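PDB 5BNF: uncharacterized protein from Sus scrofa, which belongs to the ADP-ribosyl cyclase family as porcine CD38, a disulfide-bonded alpha/beta protein combining many helices with a parallel beta-sheet. Local coordinates for residues Glu56-Leu61 and Ser137-Leu142; Arg146-Ala151 and His179-Ser184; Thr188-Val193 and Lys223-Glu228. All blocks are in the same frame, centred on the assembly; numbering follows the deposited sequence.

Contact 1: Glu56-Leu61 and Ser137-Leu142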
loop_
_atom_site.group_PDB
_atom_site.type_symbol
_atom_site.label_atom_id
_atom_site.label_comp_id
_atom_site.label_asym_id
_atom_site.label_seq_id
_atom_site.Cartn_x
_atom_site.Cartn_y
_atom_site.Cartn_z
ATOM N N GLU A 56 3.696 -8.824 13.142
ATOM C CA GLU A 56 4.996 -9.295 13.609
ATOM C C GLU A 56 5.677 -10.310 12.693
ATOM O O GLU A 56 6.901 -10.297 12.560
ATOM C CB GLU A 56 4.855 -9.910 15.003
ATOM C CG GLU A 56 4.506 -8.929 16.124
ATOM C CD GLU A 56 3.196 -8.196 15.906
ATOM O OE1 GLU A 56 2.276 -8.768 15.286
ATOM O OE2 GLU A 56 3.080 -7.046 16.373
ATOM N N ASP A 57 4.900 -11.195 12.074
ATOM C CA ASP A 57 5.480 -12.203 11.193
ATOM C C ASP A 57 6.286 -11.570 10.070
ATOM O O ASP A 57 7.067 -12.249 9.409
ATOM C CB ASP A 57 4.395 -13.098 10.581
ATOM C CG ASP A 57 3.597 -13.857 11.629
ATOM O OD1 ASP A 57 4.192 -14.312 12.623
ATOM O OD2 ASP A 57 2.372 -14.012 11.453
ATOM N N TYR A 58 6.099 -10.272 9.856
ATOM C CA TYR A 58 6.821 -9.581 8.795
ATOM C C TYR A 58 7.940 -8.660 9.284
ATOM O O TYR A 58 8.530 -7.928 8.487
ATOM C CB TYR A 58 5.852 -8.768 7.937
ATOM C CG TYR A 58 4.970 -9.578 7.013
ATOM C CD1 TYR A 58 5.513 -10.361 6.001
ATOM C CD2 TYR A 58 3.582 -9.508 7.112
ATOM C CE1 TYR A 58 4.693 -11.050 5.102
ATOM C CE2 TYR A 58 2.757 -10.191 6.223
ATOM C CZ TYR A 58 3.313 -10.958 5.225
ATOM O OH TYR A 58 2.482 -11.645 4.364
ATOM N N ASP A 59 8.237 -8.683 10.579
ATOM C CA ASP A 59 9.295 -7.824 11.105
ATOM C C ASP A 59 10.556 -7.946 10.256
ATOM O O ASP A 59 10.987 -6.985 9.623
ATOM C CB ASP A 59 9.614 -8.171 12.563
ATOM C CG ASP A 59 8.476 -7.827 13.507
ATOM O OD1 ASP A 59 7.640 -6.969 13.152
ATOM O OD2 ASP A 59 8.423 -8.404 14.611
ATOM N N LEU A 60 11.130 -9.141 10.234
ATOM C CA LEU A 60 12.334 -9.399 9.463
ATOM C C LEU A 60 12.215 -8.793 8.068
ATOM O O LEU A 60 13.100 -8.072 7.616
ATOM C CB LEU A 60 12.555 -10.912 9.356
ATOM C CG LEU A 60 13.853 -11.493 8.774
ATOM C CD1 LEU A 60 14.087 -10.977 7.380
ATOM C CD2 LEU A 60 15.030 -11.121 9.653
ATOM N N LEU A 61 11.116 -9.091 7.387
ATOM C CA LEU A 61 10.906 -8.584 6.038
ATOM C C LEU A 61 10.834 -7.057 5.953
ATOM O O LEU A 61 11.378 -6.465 5.028
ATOM C CB LEU A 61 9.640 -9.194 5.438
ATOM C CG LEU A 61 9.352 -8.806 3.990
ATOM C CD1 LEU A 61 10.514 -9.202 3.101
ATOM C CD2 LEU A 61 8.082 -9.485 3.539
ATOM N N SER A 137 -3.429 -9.530 3.134
ATOM C CA SER A 137 -3.984 -8.322 3.707
ATOM C C SER A 137 -3.099 -7.743 4.800
ATOM O O SER A 137 -2.875 -6.535 4.853
ATOM C CB SER A 137 -5.377 -8.603 4.251
ATOM O OG SER A 137 -6.226 -9.020 3.200
ATOM N N VAL A 138 -2.588 -8.595 5.678
ATOM C CA VAL A 138 -1.746 -8.096 6.747
ATOM C C VAL A 138 -0.521 -7.426 6.166
ATOM O O VAL A 138 -0.096 -6.370 6.627
ATOM C CB VAL A 138 -1.329 -9.210 7.693
ATOM C CG1 VAL A 138 -0.180 -8.752 8.570
ATOM C CG2 VAL A 138 -2.534 -9.597 8.557
ATOM N N PHE A 139 0.037 -8.043 5.141
ATOM C CA PHE A 139 1.193 -7.489 4.480
ATOM C C PHE A 139 0.868 -6.074 4.001
ATOM O O PHE A 139 1.424 -5.091 4.488
ATOM C CB PHE A 139 1.569 -8.345 3.283
ATOM C CG PHE A 139 2.631 -7.731 2.436
ATOM C CD1 PHE A 139 3.944 -7.713 2.866
ATOM C CD2 PHE A 139 2.313 -7.125 1.229
ATOM C CE1 PHE A 139 4.933 -7.091 2.099
ATOM C CE2 PHE A 139 3.295 -6.504 0.461
ATOM C CZ PHE A 139 4.604 -6.488 0.896
ATOM N N TRP A 140 -0.049 -5.985 3.046
ATOM C CA TRP A 140 -0.436 -4.701 2.488
ATOM C C TRP A 140 -0.880 -3.686 3.531
ATOM O O TRP A 140 -0.618 -2.494 3.391
ATOM C CB TRP A 140 -1.522 -4.905 1.437
ATOM C CG TRP A 140 -0.993 -5.566 0.207
ATOM C CD1 TRP A 140 -1.273 -6.823 -0.234
ATOM C CD2 TRP A 140 -0.082 -5.004 -0.737
ATOM N NE1 TRP A 140 -0.593 -7.082 -1.397
ATOM C CE2 TRP A 140 0.146 -5.979 -1.730
ATOM C CE3 TRP A 140 0.564 -3.768 -0.844
ATOM C CZ2 TRP A 140 0.993 -5.760 -2.817
ATOM C CZ3 TRP A 140 1.407 -3.549 -1.925
ATOM C CH2 TRP A 140 1.613 -4.539 -2.897
ATOM N N ASN A 141 -1.541 -4.159 4.580
ATOM C CA ASN A 141 -2.000 -3.284 5.648
ATOM C C ASN A 141 -0.813 -2.682 6.380
ATOM O O ASN A 141 -0.814 -1.500 6.713
ATOM C CB ASN A 141 -2.848 -4.066 6.637
ATOM C CG ASN A 141 -4.168 -3.406 6.908
ATOM O OD1 ASN A 141 -4.231 -2.339 7.522
ATOM N ND2 ASN A 141 -5.242 -4.034 6.442
ATOM N N LEU A 142 0.202 -3.505 6.624
ATOM C CA LEU A 142 1.404 -3.058 7.315
ATOM C C LEU A 142 2.276 -2.149 6.433
ATOM O O LEU A 142 2.810 -1.145 6.897
ATOM C CB LEU A 142 2.219 -4.270 7.768
ATOM C CG LEU A 142 3.586 -3.995 8.391
ATOM C CD1 LEU A 142 3.440 -3.029 9.574
ATOM C CD2 LEU A 142 4.211 -5.311 8.830
#
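Tyr-58 OH, seated 3.6 Å from Phe-139 CB, is gripped by two groups beyond the contact: it donates to the carbonyl O of Phe-135, one turn earlier on the same helix as Phe-139, and accepts from NE1 of Trp-111. These two bonds satisfy the hydroxyl of this buried tyrosine and would hold its ring against helix 135-149; no hydrogen bond crosses between the two segments, which meet by packing. The ring edge CE2 slides close to the helix backbone, 3.6 Å from Phe-139 CA, and Val-138 CG1 sits near the ring plane at that edge, 4.0 Å from Tyr-58 CE2. Phe-139 turns the edge of its ring toward one face of Tyr-58 in a T-shaped stack, with centroids 5.5 Å apart and planes at 67°; its CD1 stands above that face, displaced from the centre toward the rim. With CG anti to the backbone N (chi1 172°), the ring leaves the helix on the side where CD1 meets the tyrosine. Nearer the tyrosine backbone, Leu-142 CD2 packs 3.9 Å from Tyr-58 CB. Separately, Leu-61 CD2 reaches Phe-139 CE1 at 4.2 Å. Tyr-58 occupies the N-cap position of helix 59-64, so the contact joins the start of that short helix to helix 135-149. Phe-41 of helix 34-45 meets the Phe-139 ring and also touches Leu-61, while Ala-106 of helix 101-106 packs on Phe-139.

Contact 2: Arg146-Ala151 and His179-Ser184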
loop_
_atom_site.group_PDB
_atom_site.type_symbol
_atom_site.label_atom_id
_atom_site.label_comp_id
_atom_site.label_asym_id
_atom_site.label_seq_id
_atom_site.Cartn_x
_atom_site.Cartn_y
_atom_site.Cartn_z
ATOM N N ARG A 146 3.384 1.656 7.372
ATOM C CA ARG A 146 4.779 2.099 7.392
ATOM C C ARG A 146 4.996 3.248 6.415
ATOM O O ARG A 146 5.609 4.253 6.759
ATOM C CB ARG A 146 5.724 0.952 7.014
ATOM C CG ARG A 146 5.925 -0.106 8.087
ATOM C CD ARG A 146 6.697 0.442 9.272
ATOM N NE ARG A 146 5.864 0.566 10.462
ATOM C CZ ARG A 146 5.642 -0.415 11.329
ATOM N NH1 ARG A 146 4.863 -0.205 12.382
ATOM N NH2 ARG A 146 6.211 -1.602 11.150
ATOM N N PHE A 147 4.488 3.086 5.195
ATOM C CA PHE A 147 4.619 4.091 4.147
ATOM C C PHE A 147 4.093 5.444 4.624
ATOM O O PHE A 147 4.691 6.475 4.350
ATOM C CB PHE A 147 3.853 3.630 2.898
ATOM C CG PHE A 147 4.120 4.458 1.659
ATOM C CD1 PHE A 147 5.397 4.530 1.111
ATOM C CD2 PHE A 147 3.078 5.117 1.006
ATOM C CE1 PHE A 147 5.635 5.240 -0.070
ATOM C CE2 PHE A 147 3.306 5.829 -0.172
ATOM C CZ PHE A 147 4.589 5.888 -0.713
ATOM N N ALA A 148 2.985 5.434 5.354
ATOM C CA ALA A 148 2.391 6.672 5.852
ATOM C C ALA A 148 3.196 7.265 7.000
ATOM O O ALA A 148 3.349 8.488 7.098
ATOM C CB ALA A 148 0.958 6.418 6.297
ATOM N N GLU A 149 3.714 6.400 7.864
ATOM C CA GLU A 149 4.496 6.850 9.003
ATOM C C GLU A 149 5.820 7.502 8.584
ATOM O O GLU A 149 6.299 8.409 9.254
ATOM C CB GLU A 149 4.764 5.675 9.946
ATOM C CG GLU A 149 3.510 5.025 10.509
ATOM C CD GLU A 149 3.821 3.882 11.479
ATOM O OE1 GLU A 149 4.656 3.021 11.136
ATOM O OE2 GLU A 149 3.231 3.837 12.580
ATOM N N ASN A 150 6.398 7.049 7.477
ATOM C CA ASN A 150 7.666 7.588 6.996
ATOM C C ASN A 150 7.505 8.757 6.031
ATOM O O ASN A 150 8.485 9.217 5.437
ATOM C CB ASN A 150 8.487 6.500 6.292
ATOM C CG ASN A 150 8.837 5.341 7.205
ATOM O OD1 ASN A 150 9.259 5.535 8.346
ATOM N ND2 ASN A 150 8.684 4.123 6.696
ATOM N N ALA A 151 6.275 9.224 5.855
ATOM C CA ALA A 151 6.029 10.339 4.948
ATOM C C ALA A 151 6.490 11.634 5.601
ATOM O O ALA A 151 6.310 11.826 6.797
ATOM C CB ALA A 151 4.549 10.420 4.601
ATOM N N HIS A 179 -4.465 8.317 9.054
ATOM C CA HIS A 179 -4.217 8.368 10.498
ATOM C C HIS A 179 -2.776 8.085 10.879
ATOM O O HIS A 179 -2.350 8.437 11.964
ATOM C CB HIS A 179 -5.128 7.375 11.229
ATOM C CG HIS A 179 -6.586 7.628 11.022
ATOM N ND1 HIS A 179 -7.268 8.632 11.678
ATOM C CD2 HIS A 179 -7.480 7.050 10.186
ATOM C CE1 HIS A 179 -8.517 8.662 11.252
ATOM N NE2 HIS A 179 -8.673 7.712 10.346
ATOM N N SER A 180 -2.023 7.444 9.993
ATOM C CA SER A 180 -0.631 7.136 10.292
ATOM C C SER A 180 0.334 8.239 9.873
ATOM O O SER A 180 1.539 8.106 10.045
ATOM C CB SER A 180 -0.221 5.814 9.636
ATOM O OG SER A 180 -0.862 4.717 10.265
ATOM N N LEU A 181 -0.186 9.326 9.316
ATOM C CA LEU A 181 0.678 10.433 8.918
ATOM C C LEU A 181 1.186 11.121 10.178
ATOM O O LEU A 181 0.417 11.387 11.101
ATOM C CB LEU A 181 -0.091 11.430 8.054
ATOM C CG LEU A 181 -0.515 10.913 6.680
ATOM C CD1 LEU A 181 -1.517 11.868 6.059
ATOM C CD2 LEU A 181 0.706 10.769 5.796
ATOM N N GLN A 182 2.486 11.391 10.222
ATOM C CA GLN A 182 3.099 12.038 11.381
ATOM C C GLN A 182 3.061 13.554 11.245
ATOM O O GLN A 182 3.749 14.114 10.392
ATOM C CB GLN A 182 4.559 11.608 11.514
ATOM C CG GLN A 182 4.804 10.113 11.629
ATOM C CD GLN A 182 4.517 9.585 13.016
ATOM O OE1 GLN A 182 3.363 9.385 13.389
ATOM N NE2 GLN A 182 5.570 9.369 13.795
ATOM N N PRO A 183 2.265 14.239 12.086
ATOM C CA PRO A 183 2.157 15.704 12.047
ATOM C C PRO A 183 3.532 16.366 12.137
ATOM O O PRO A 183 3.794 17.384 11.496
ATOM C CB PRO A 183 1.307 16.025 13.274
ATOM C CG PRO A 183 0.439 14.832 13.410
ATOM C CD PRO A 183 1.386 13.678 13.127
ATOM N N SER A 184 4.405 15.764 12.937
ATOM C CA SER A 184 5.755 16.271 13.145
ATOM C C SER A 184 6.640 16.190 11.906
ATOM O O SER A 184 7.690 16.829 11.846
ATOM C CB SER A 184 6.416 15.506 14.294
ATOM O OG SER A 184 6.347 14.110 14.072
#
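The last turn of helix 135-149, at Ala-148 and Glu-149, packs on Ser-180 to Gln-182, where the chain leaves helix 172-180 within the beta-alpha-beta crossover from strand 153-160 to strand 186-194. No hydrogen bond spans the two segments, yet the backbones come close: CA of Ala-148 and CA of Leu-181 are 5.1 Å apart. The small side chains permit this, Ala-148 CB meeting Ser-180 CB at 3.6 Å. Beside them Glu-149 CA directs its hydrogen at Ser-180 O, a CA-H...O contact of 3.4 Å, and Glu-149 CG touches both O and CB of the same serine. Beyond CG the glutamate runs extended (chi2 -178°), and OE1 accepts from Arg-146 NE at 2.8 Å with an N-H...O angle of 174°; the acceptor lies in the guanidinium plane, a straight salt bridge that steadies the carboxylate one turn along the helix. Gln-182 CG presses on Glu-149 O at 3.3 Å. Leu-181 uses one methyl, CD2, which lies 4.0 Å from Ala-151 CB and also touches Ala-148 O. Two lysines bond nearby backbone carbonyls: Lys-185 NZ bonds Ala-151 O, and Lys-220 NZ bonds His-179 O. Phe-147 turns elsewhere, meeting Phe-76 of strand 75-77, while Ala-151 packs on Val-186 of strand 186-194.

Contact 3: Thr188-Val193 and Lys223-Glu228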
loop_
_atom_site.group_PDB
_atom_site.type_symbol
_atom_site.label_atom_id
_atom_site.label_comp_id
_atom_site.label_asym_id
_atom_site.label_seq_id
_atom_site.Cartn_x
_atom_site.Cartn_y
_atom_site.Cartn_z
ATOM N N THR A 188 1.572 19.314 5.234
ATOM C CA THR A 188 0.467 19.536 4.314
ATOM C C THR A 188 0.082 18.284 3.564
ATOM O O THR A 188 0.932 17.467 3.221
ATOM C CB THR A 188 0.825 20.614 3.246
ATOM O OG1 THR A 188 1.083 21.866 3.892
ATOM C CG2 THR A 188 -0.311 20.789 2.247
ATOM N N LEU A 189 -1.211 18.140 3.318
ATOM C CA LEU A 189 -1.717 17.029 2.534
ATOM C C LEU A 189 -2.563 17.665 1.450
ATOM O O LEU A 189 -3.467 18.442 1.736
ATOM C CB LEU A 189 -2.578 16.086 3.369
ATOM C CG LEU A 189 -3.138 14.907 2.562
ATOM C CD1 LEU A 189 -3.419 13.749 3.493
ATOM C CD2 LEU A 189 -4.397 15.315 1.815
ATOM N N LYS A 190 -2.251 17.358 0.202
ATOM C CA LYS A 190 -3.001 17.918 -0.905
ATOM C C LYS A 190 -3.803 16.821 -1.569
ATOM O O LYS A 190 -3.285 15.741 -1.841
ATOM C CB LYS A 190 -2.046 18.565 -1.914
ATOM C CG LYS A 190 -1.370 19.818 -1.380
ATOM C CD LYS A 190 -0.058 20.115 -2.087
ATOM C CE LYS A 190 -0.190 20.040 -3.602
ATOM N NZ LYS A 190 -1.251 20.933 -4.132
ATOM N N ALA A 191 -5.076 17.091 -1.820
ATOM C CA ALA A 191 -5.918 16.098 -2.460
ATOM C C ALA A 191 -6.299 16.566 -3.850
ATOM O O ALA A 191 -6.570 17.744 -4.053
ATOM C CB ALA A 191 -7.173 15.852 -1.625
ATOM N N TRP A 192 -6.294 15.643 -4.806
ATOM C CA TRP A 192 -6.670 15.954 -6.181
ATOM C C TRP A 192 -7.870 15.089 -6.538
ATOM O O TRP A 192 -7.799 13.859 -6.469
ATOM C CB TRP A 192 -5.531 15.640 -7.172
ATOM C CG TRP A 192 -4.223 16.345 -6.915
ATOM C CD1 TRP A 192 -3.144 15.852 -6.238
ATOM C CD2 TRP A 192 -3.872 17.677 -7.310
ATOM N NE1 TRP A 192 -2.141 16.794 -6.186
ATOM C CE2 TRP A 192 -2.564 17.924 -6.835
ATOM C CE3 TRP A 192 -4.535 18.687 -8.016
ATOM C CZ2 TRP A 192 -1.906 19.139 -7.046
ATOM C CZ3 TRP A 192 -3.882 19.896 -8.227
ATOM C CH2 TRP A 192 -2.581 20.109 -7.742
ATOM N N VAL A 193 -8.980 15.725 -6.896
ATOM C CA VAL A 193 -10.169 14.988 -7.294
ATOM C C VAL A 193 -10.198 15.042 -8.819
ATOM O O VAL A 193 -10.293 16.119 -9.417
ATOM C CB VAL A 193 -11.455 15.615 -6.710
ATOM C CG1 VAL A 193 -12.672 14.852 -7.187
ATOM C CG2 VAL A 193 -11.404 15.585 -5.196
ATOM N N LYS A 223 -2.065 21.021 7.546
ATOM C CA LYS A 223 -2.688 21.789 6.484
ATOM C C LYS A 223 -3.266 20.862 5.415
ATOM O O LYS A 223 -2.731 19.784 5.142
ATOM C CB LYS A 223 -1.669 22.768 5.883
ATOM C CG LYS A 223 -1.063 23.744 6.912
ATOM C CD LYS A 223 -0.011 24.660 6.283
ATOM C CE LYS A 223 0.612 25.621 7.296
ATOM N NZ LYS A 223 1.259 24.936 8.449
ATOM N N PHE A 224 -4.375 21.292 4.827
ATOM C CA PHE A 224 -5.073 20.530 3.802
ATOM C C PHE A 224 -5.554 21.431 2.670
ATOM O O PHE A 224 -5.952 22.569 2.897
ATOM C CB PHE A 224 -6.287 19.828 4.418
ATOM C CG PHE A 224 -7.146 19.101 3.420
ATOM C CD1 PHE A 224 -6.728 17.895 2.862
ATOM C CD2 PHE A 224 -8.376 19.619 3.035
ATOM C CE1 PHE A 224 -7.525 17.222 1.940
ATOM C CE2 PHE A 224 -9.175 18.947 2.115
ATOM C CZ PHE A 224 -8.746 17.749 1.569
ATOM N N THR A 225 -5.510 20.910 1.452
ATOM C CA THR A 225 -5.972 21.635 0.277
ATOM C C THR A 225 -6.557 20.603 -0.669
ATOM O O THR A 225 -6.125 19.457 -0.683
ATOM C CB THR A 225 -4.826 22.387 -0.443
ATOM O OG1 THR A 225 -3.839 21.452 -0.889
ATOM C CG2 THR A 225 -4.183 23.404 0.495
ATOM N N CYS A 226 -7.551 21.011 -1.446
ATOM C CA CYS A 226 -8.195 20.129 -2.406
ATOM C C CYS A 226 -8.377 20.885 -3.725
ATOM O O CYS A 226 -8.797 22.040 -3.741
ATOM C CB CYS A 226 -9.546 19.693 -1.871
ATOM S SG CYS A 226 -10.446 18.505 -2.912
ATOM N N GLN A 227 -8.067 20.219 -4.825
ATOM C CA GLN A 227 -8.173 20.815 -6.141
ATOM C C GLN A 227 -8.790 19.799 -7.067
ATOM O O GLN A 227 -8.663 18.595 -6.851
ATOM C CB GLN A 227 -6.790 21.200 -6.655
ATOM C CG GLN A 227 -6.527 22.692 -6.698
ATOM C CD GLN A 227 -5.128 23.012 -7.196
ATOM O OE1 GLN A 227 -4.137 22.677 -6.547
ATOM N NE2 GLN A 227 -5.042 23.657 -8.355
ATOM N N GLU A 228 -9.456 20.293 -8.103
ATOM C CA GLU A 228 -10.118 19.430 -9.066
ATOM C C GLU A 228 -9.428 19.500 -10.425
ATOM O O GLU A 228 -9.074 20.578 -10.890
ATOM C CB GLU A 228 -11.587 19.837 -9.154
ATOM C CG GLU A 228 -12.233 19.879 -7.770
ATOM C CD GLU A 228 -13.750 19.890 -7.787
ATOM O OE1 GLU A 228 -14.341 19.149 -8.591
ATOM O OE2 GLU A 228 -14.356 20.624 -6.976
HETATM O O HOH W 1 -4.891 20.372 -3.541
#
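Leu-189, Ala-191 and Val-193 carry the backbone bonding between two parallel strands whose local directions differ by 13°. Their amides donate to Lys-223 O, Thr-225 O and Gln-227 O, the middle bond, Ala-191 N to Thr-225 O, measuring 2.8 Å; Leu-189 O and Ala-191 O accept in return from the amides of Thr-225 and Gln-227. The same carbonyls also take CA-H...O contacts, as Leu-189 O does from Phe-224 CA. On one face, Leu-189 CD2 lies in the plane of the Phe-224 ring at its edge, 3.6 Å from CD1, and Ala-191 CB packs 3.8 Å from Phe-224 CE1. Farther along, Val-193 CG2 touches Cys-226 SG at 3.8 Å. On the other face, Gln-227 lies alongside Trp-192 with amide and indole planes 43° apart, its OE1 3.2 Å from Trp-192 CH2. Thr-225 OG1 sits between its own backbone N and carbonyl carbon (chi1 61°), a crowded position, tight against Lys-190 CG at 3.0 Å. A water lies between this hydroxyl and Ala-191 O; the water donates to Ala-191 O at 3.2 Å. In the second shell, Cys-226 is held by its disulfide to Cys-205, Glu-228, though poorly ordered, is modelled bonding His-195 through OE1 and Cys-205 N through OE2, and Phe-158 stacks on Trp-192. The two strands and helix 208-219 form a beta-alpha-beta unit: the helix covers the Phe-224 and Val-193 face through Leu-213, Leu-217 and Ile-210. Strand 223-229 ends the chain's four-stranded parallel sheet, and strand 186-194 bonds along its other edge to strand 153-160.

Overall arrangement
From the N terminus, contact 1 comes first, closing a long loop that brings the start of helix 59-64 onto helix 135-149. The same helix then runs on into contact 2, about 17 Å away between centres, where its end meets the exit of helix 172-180 and closes a shorter loop containing strand 153-160. Contact 3 closes last, around helix 208-219, pairing strands 186-194 and 223-229. The three loops follow in series; none nests or crosses. Contacts 2 and 3 touch, Leu-181 CD1 lying 3.7 Å from Leu-189 CD1, whereas contacts 1 and 3 lie on opposite sides of the chain's centre. Helix 135-149 is shared by contacts 1 and 2, and Leu-181 links the second to the sheet.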